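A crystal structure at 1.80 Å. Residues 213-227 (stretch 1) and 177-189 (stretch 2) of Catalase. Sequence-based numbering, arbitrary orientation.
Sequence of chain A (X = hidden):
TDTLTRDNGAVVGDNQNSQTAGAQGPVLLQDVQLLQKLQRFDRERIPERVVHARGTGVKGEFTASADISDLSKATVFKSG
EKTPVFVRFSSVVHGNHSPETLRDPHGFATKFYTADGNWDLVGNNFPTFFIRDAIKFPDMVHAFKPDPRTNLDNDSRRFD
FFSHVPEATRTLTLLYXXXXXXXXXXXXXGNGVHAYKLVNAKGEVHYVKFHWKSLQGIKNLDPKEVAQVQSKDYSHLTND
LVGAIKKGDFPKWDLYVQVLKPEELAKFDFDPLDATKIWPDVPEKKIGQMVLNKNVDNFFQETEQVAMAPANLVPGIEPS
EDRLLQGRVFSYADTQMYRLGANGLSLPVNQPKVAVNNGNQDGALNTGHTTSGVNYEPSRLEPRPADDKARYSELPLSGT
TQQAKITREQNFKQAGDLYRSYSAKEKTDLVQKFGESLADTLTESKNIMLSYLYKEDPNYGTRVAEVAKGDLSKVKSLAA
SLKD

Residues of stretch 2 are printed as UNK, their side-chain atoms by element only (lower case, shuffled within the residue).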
# COMPACT_ATOMS: atom_id res chain seq x y z
N LYS A 213 0.98 -38.50 -9.97
CA LYS A 213 1.85 -39.61 -9.62
C LYS A 213 3.25 -39.37 -10.19
O LYS A 213 3.40 -39.25 -11.42
CB LYS A 213 1.33 -40.96 -10.14
CG LYS A 213 2.27 -42.10 -9.73
CD LYS A 213 1.56 -43.43 -9.67
CE LYS A 213 2.61 -44.51 -9.33
NZ LYS A 213 2.85 -44.56 -7.85
N SER A 214 4.23 -39.24 -9.29
CA SER A 214 5.59 -39.02 -9.74
C SER A 214 6.16 -40.18 -10.58
O SER A 214 6.13 -41.33 -10.14
CB SER A 214 6.54 -38.88 -8.52
OG SER A 214 7.86 -38.71 -9.06
N LEU A 215 6.65 -39.85 -11.76
CA LEU A 215 7.26 -40.84 -12.65
C LEU A 215 8.73 -41.01 -12.30
O LEU A 215 9.37 -41.91 -12.83
CB LEU A 215 7.04 -40.52 -14.13
CG LEU A 215 5.52 -40.42 -14.48
CD1 LEU A 215 5.35 -40.22 -15.98
CD2 LEU A 215 4.75 -41.63 -14.01
N GLN A 216 9.24 -40.26 -11.30
CA GLN A 216 10.61 -40.45 -10.83
C GLN A 216 10.61 -41.31 -9.58
O GLN A 216 11.67 -41.66 -9.06
CB GLN A 216 11.25 -39.09 -10.52
CG GLN A 216 11.42 -38.18 -11.70
CD GLN A 216 10.15 -37.67 -12.31
OE1 GLN A 216 9.89 -37.91 -13.50
NE2 GLN A 216 9.35 -36.94 -11.54
N GLY A 217 9.43 -41.58 -9.02
CA GLY A 217 9.31 -42.35 -7.80
C GLY A 217 9.31 -41.37 -6.60
O GLY A 217 9.43 -40.15 -6.76
N ILE A 218 9.12 -41.96 -5.44
CA ILE A 218 9.12 -41.28 -4.16
C ILE A 218 10.45 -41.49 -3.45
O ILE A 218 10.90 -42.62 -3.21
CB ILE A 218 8.04 -41.85 -3.21
CG1 ILE A 218 6.65 -41.76 -3.83
CG2 ILE A 218 8.05 -41.14 -1.85
CD1 ILE A 218 6.32 -40.47 -4.51
N LYS A 219 11.07 -40.36 -3.04
CA LYS A 219 12.32 -40.48 -2.30
C LYS A 219 12.29 -39.47 -1.15
O LYS A 219 12.24 -38.28 -1.40
CB LYS A 219 13.46 -40.09 -3.24
CG LYS A 219 14.78 -40.82 -3.09
CD LYS A 219 15.58 -40.77 -4.40
CE LYS A 219 14.75 -41.33 -5.55
NZ LYS A 219 15.51 -41.44 -6.82
N ASN A 220 12.42 -39.96 0.06
CA ASN A 220 12.46 -39.12 1.25
C ASN A 220 13.78 -39.30 2.01
O ASN A 220 14.49 -40.31 1.93
CB ASN A 220 11.30 -39.61 2.18
CG ASN A 220 9.96 -39.39 1.51
OD1 ASN A 220 9.73 -38.34 0.92
ND2 ASN A 220 9.06 -40.35 1.60
N LEU A 221 14.06 -38.29 2.84
CA LEU A 221 15.23 -38.31 3.70
C LEU A 221 14.79 -38.77 5.08
O LEU A 221 13.69 -38.41 5.49
CB LEU A 221 15.80 -36.88 3.85
CG LEU A 221 16.22 -36.21 2.56
CD1 LEU A 221 16.58 -34.74 2.81
CD2 LEU A 221 17.41 -36.91 1.90
N ASP A 222 15.64 -39.52 5.79
CA ASP A 222 15.29 -39.87 7.17
C ASP A 222 15.98 -38.82 8.02
O ASP A 222 16.72 -37.96 7.52
CB ASP A 222 15.58 -41.34 7.47
CG ASP A 222 17.04 -41.68 7.44
OD1 ASP A 222 17.33 -42.90 7.36
OD2 ASP A 222 17.92 -40.79 7.52
N PRO A 223 15.70 -38.76 9.30
CA PRO A 223 16.18 -37.72 10.20
C PRO A 223 17.68 -37.46 10.15
O PRO A 223 18.11 -36.30 10.08
CB PRO A 223 15.61 -38.03 11.60
CG PRO A 223 14.42 -38.87 11.22
CD PRO A 223 14.75 -39.67 9.97
N LYS A 224 18.50 -38.50 10.15
CA LYS A 224 19.95 -38.36 10.03
C LYS A 224 20.38 -37.80 8.69
O LYS A 224 21.33 -36.98 8.61
CB LYS A 224 20.63 -39.73 10.30
CG LYS A 224 20.67 -39.94 11.81
CD LYS A 224 21.30 -41.26 12.25
CE LYS A 224 21.42 -41.32 13.77
NZ LYS A 224 22.48 -42.31 14.18
N GLU A 225 19.70 -38.17 7.60
CA GLU A 225 20.03 -37.62 6.29
C GLU A 225 19.63 -36.15 6.20
O GLU A 225 20.34 -35.39 5.53
CB GLU A 225 19.38 -38.38 5.14
CG GLU A 225 19.69 -39.88 5.21
CD GLU A 225 18.96 -40.65 4.13
OE1 GLU A 225 19.59 -41.43 3.37
OE2 GLU A 225 17.72 -40.53 4.03
N VAL A 226 18.51 -35.80 6.83
CA VAL A 226 18.09 -34.40 6.85
C VAL A 226 19.17 -33.51 7.45
O VAL A 226 19.56 -32.48 6.89
CB VAL A 226 16.79 -34.30 7.69
CG1 VAL A 226 16.49 -32.86 8.12
CG2 VAL A 226 15.66 -34.89 6.86
N ALA A 227 19.70 -33.93 8.61
CA ALA A 227 20.73 -33.11 9.28
C ALA A 227 21.97 -33.00 8.42
O ALA A 227 22.60 -31.94 8.23
CB ALA A 227 20.94 -33.75 10.66
N UNK A 177 6.28 -38.57 9.76
CA UNK A 177 6.89 -39.69 9.04
C UNK A 177 7.97 -39.05 8.16
O UNK A 177 8.06 -37.83 8.00
c UNK A 177 5.88 -40.40 8.14
o UNK A 177 5.70 -39.65 6.94
N UNK A 178 8.75 -39.88 7.44
CA UNK A 178 9.73 -39.33 6.51
C UNK A 178 9.17 -38.67 5.27
O UNK A 178 9.87 -37.84 4.66
n UNK A 178 11.99 -42.17 7.28
o UNK A 178 11.78 -40.16 8.17
c UNK A 178 11.55 -40.91 7.24
c UNK A 178 10.74 -40.41 6.07
N UNK A 179 7.86 -38.68 5.03
CA UNK A 179 7.22 -37.93 3.95
C UNK A 179 7.28 -36.43 4.24
O UNK A 179 7.15 -35.55 3.39
o UNK A 179 6.31 -39.35 1.28
o UNK A 179 5.92 -41.41 1.82
c UNK A 179 5.53 -39.80 3.53
c UNK A 179 5.74 -38.32 3.83
c UNK A 179 5.94 -40.20 2.13
N UNK A 180 7.45 -36.10 5.52
CA UNK A 180 7.63 -34.71 5.95
C UNK A 180 8.96 -34.11 5.50
O UNK A 180 9.12 -32.87 5.45
N UNK A 181 9.94 -34.91 5.04
CA UNK A 181 11.20 -34.36 4.54
C UNK A 181 11.64 -35.04 3.24
O UNK A 181 12.49 -35.96 3.21
c UNK A 181 12.32 -34.55 5.58
o UNK A 181 12.32 -35.95 5.99
c UNK A 181 12.15 -33.75 6.86
N UNK A 182 11.12 -34.60 2.12
CA UNK A 182 11.41 -35.10 0.78
C UNK A 182 12.85 -34.86 0.34
O UNK A 182 13.47 -33.83 0.68
c UNK A 182 10.48 -34.36 -0.21
c UNK A 182 9.42 -33.82 0.74
c UNK A 182 10.12 -33.51 2.05
N UNK A 183 13.36 -35.73 -0.53
CA UNK A 183 14.73 -35.53 -1.07
C UNK A 183 14.68 -34.55 -2.25
O UNK A 183 15.73 -33.92 -2.57
c UNK A 183 15.32 -36.84 -1.52
N UNK A 184 13.52 -34.39 -2.86
CA UNK A 184 13.41 -33.43 -3.96
C UNK A 184 11.93 -33.27 -4.33
O UNK A 184 11.17 -34.24 -4.23
N UNK A 185 11.58 -32.17 -4.92
CA UNK A 185 10.19 -31.96 -5.40
C UNK A 185 9.87 -32.93 -6.55
O UNK A 185 8.72 -33.36 -6.71
c UNK A 185 9.13 -28.61 -2.75
c UNK A 185 9.99 -30.55 -5.90
o UNK A 185 9.91 -26.46 -2.02
c UNK A 185 10.77 -28.34 -5.02
c UNK A 185 9.92 -27.48 -2.97
c UNK A 185 9.16 -29.60 -3.71
c UNK A 185 10.72 -27.31 -4.07
c UNK A 185 10.00 -29.48 -4.81
N UNK A 186 10.93 -33.35 -7.25
CA UNK A 186 10.78 -34.33 -8.32
C UNK A 186 10.45 -35.72 -7.77
O UNK A 186 9.97 -36.55 -8.53
c UNK A 186 12.61 -33.24 -9.74
c UNK A 186 13.85 -33.56 -10.64
n UNK A 186 17.00 -34.95 -9.36
n UNK A 186 15.84 -35.28 -11.37
c UNK A 186 12.14 -34.53 -9.08
c UNK A 186 15.96 -34.70 -10.15
n UNK A 186 14.99 -33.89 -9.79
N UNK A 187 10.69 -36.00 -6.52
CA UNK A 187 10.48 -37.27 -5.86
C UNK A 187 9.32 -37.24 -4.86
O UNK A 187 9.41 -37.88 -3.83
c UNK A 187 12.93 -37.69 -6.18
c UNK A 187 13.92 -36.72 -6.07
c UNK A 187 13.00 -38.60 -7.22
c UNK A 187 15.02 -37.57 -8.03
c UNK A 187 11.80 -37.71 -5.18
c UNK A 187 14.04 -38.54 -8.14
c UNK A 187 14.97 -36.65 -6.97
N UNK A 188 8.29 -36.51 -5.21
CA UNK A 188 7.08 -36.49 -4.41
C UNK A 188 5.86 -36.55 -5.34
O UNK A 188 5.90 -36.00 -6.45
c UNK A 188 5.82 -31.38 -3.76
c UNK A 188 6.89 -35.27 -3.50
c UNK A 188 6.63 -33.92 -4.11
s UNK A 188 6.77 -32.61 -2.83
N UNK A 189 4.77 -37.02 -4.77
CA UNK A 189 3.52 -36.97 -5.54
C UNK A 189 2.83 -35.63 -5.24
O UNK A 189 3.28 -34.86 -4.41
c UNK A 189 2.87 -39.45 -5.73
o UNK A 189 3.83 -39.62 -6.50
c UNK A 189 2.58 -38.10 -5.13
o UNK A 189 2.08 -40.40 -5.41
O HOH W 1 8.66 -37.33 -1.35
O HOH W 2 5.60 -42.01 -7.73
O HOH W 3 2.26 -42.90 -5.70

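Position 177 carries one carbon and then one oxygen, out of reach of stretch 1; the oxygen accepts from the backbone N of 179 at 3.0 Å. One carbon ending in a lone oxygen is Ser 177. Position 178 has two carbons, the second bearing one oxygen and one nitrogen; its CB points toward stretch 1, and the oxygen lies 3.5 Å from Pro 223 CD. This is Asn 178. Position 179 has three carbons, the last carrying two oxygens, one of which accepts a weak hydrogen bond from Asn 220 ND2 (2.9 Å, 147°); hence Glu 179.

Position 180 has no side-chain atoms and is Gly 180; an ideal CB would sit 3.3 Å from Ser 177 O. At 181, one carbon bears an oxygen and a carbon. The oxygen donates to Leu 221 O at 2.9 Å, while Val 226 CG2 packs 3.6 Å from the CB of 181; the branching is that of Thr 181. Three carbons at 182 close a ring onto the backbone nitrogen: Pro 182, whose CA lies 4.2 Å from Asn 220 CA at a single beta bridge. Position 183 has one carbon, its CB, 4.0 Å from Leu 221 CD2, and is Ala 183. Position 184 has none: Gly 184, where a CB would clash with a ring carbon of 187, 3.0 Å away.

At 185 a carbon leads to a six-carbon ring bearing an oxygen, so Tyr 185; it stays clear of stretch 1. Position 186 runs through three carbons and a nitrogen to a carbon with two more nitrogens, and its backbone O accepts from Gln 216 NE2 at 3.1 Å (174°): Arg 186. Position 187 is one carbon and an unsubstituted six-carbon ring. Lys 219 CE lies over one ring face, 4.1 Å from the centroid and 29° off the normal; this is Phe 187. Position 188 has two carbons, a sulfur and a carbon, unbranched, with its CB pointing away from stretch 1: Met 188. Position 189 has two carbons, the second with two oxygens, one of which accepts from Ser 214 N at 2.8 Å (171°): Asp 189.

The contact buries 930 Å² and combines three backbone-to-backbone hydrogen bonds with several that use side chains. Leu 221 N donates to Thr 181 O (2.8 Å), Ala 183 N to Lys 219 O (2.9 Å) and Lys 219 N to Phe 187 O (3.1 Å), all within 15° of linear. Water 1 links Phe 187 O (2.6 Å) with Asn 220 OD1 (2.7 Å), donating to both. Around this framework, Asp 189 holds Ser 214, Lys 219 CE packs over one face of the Phe 187 ring, and Thr 181 meets the helix at Val 226.

Stretch 2 (177-189) SNEGTPAGYRFMD
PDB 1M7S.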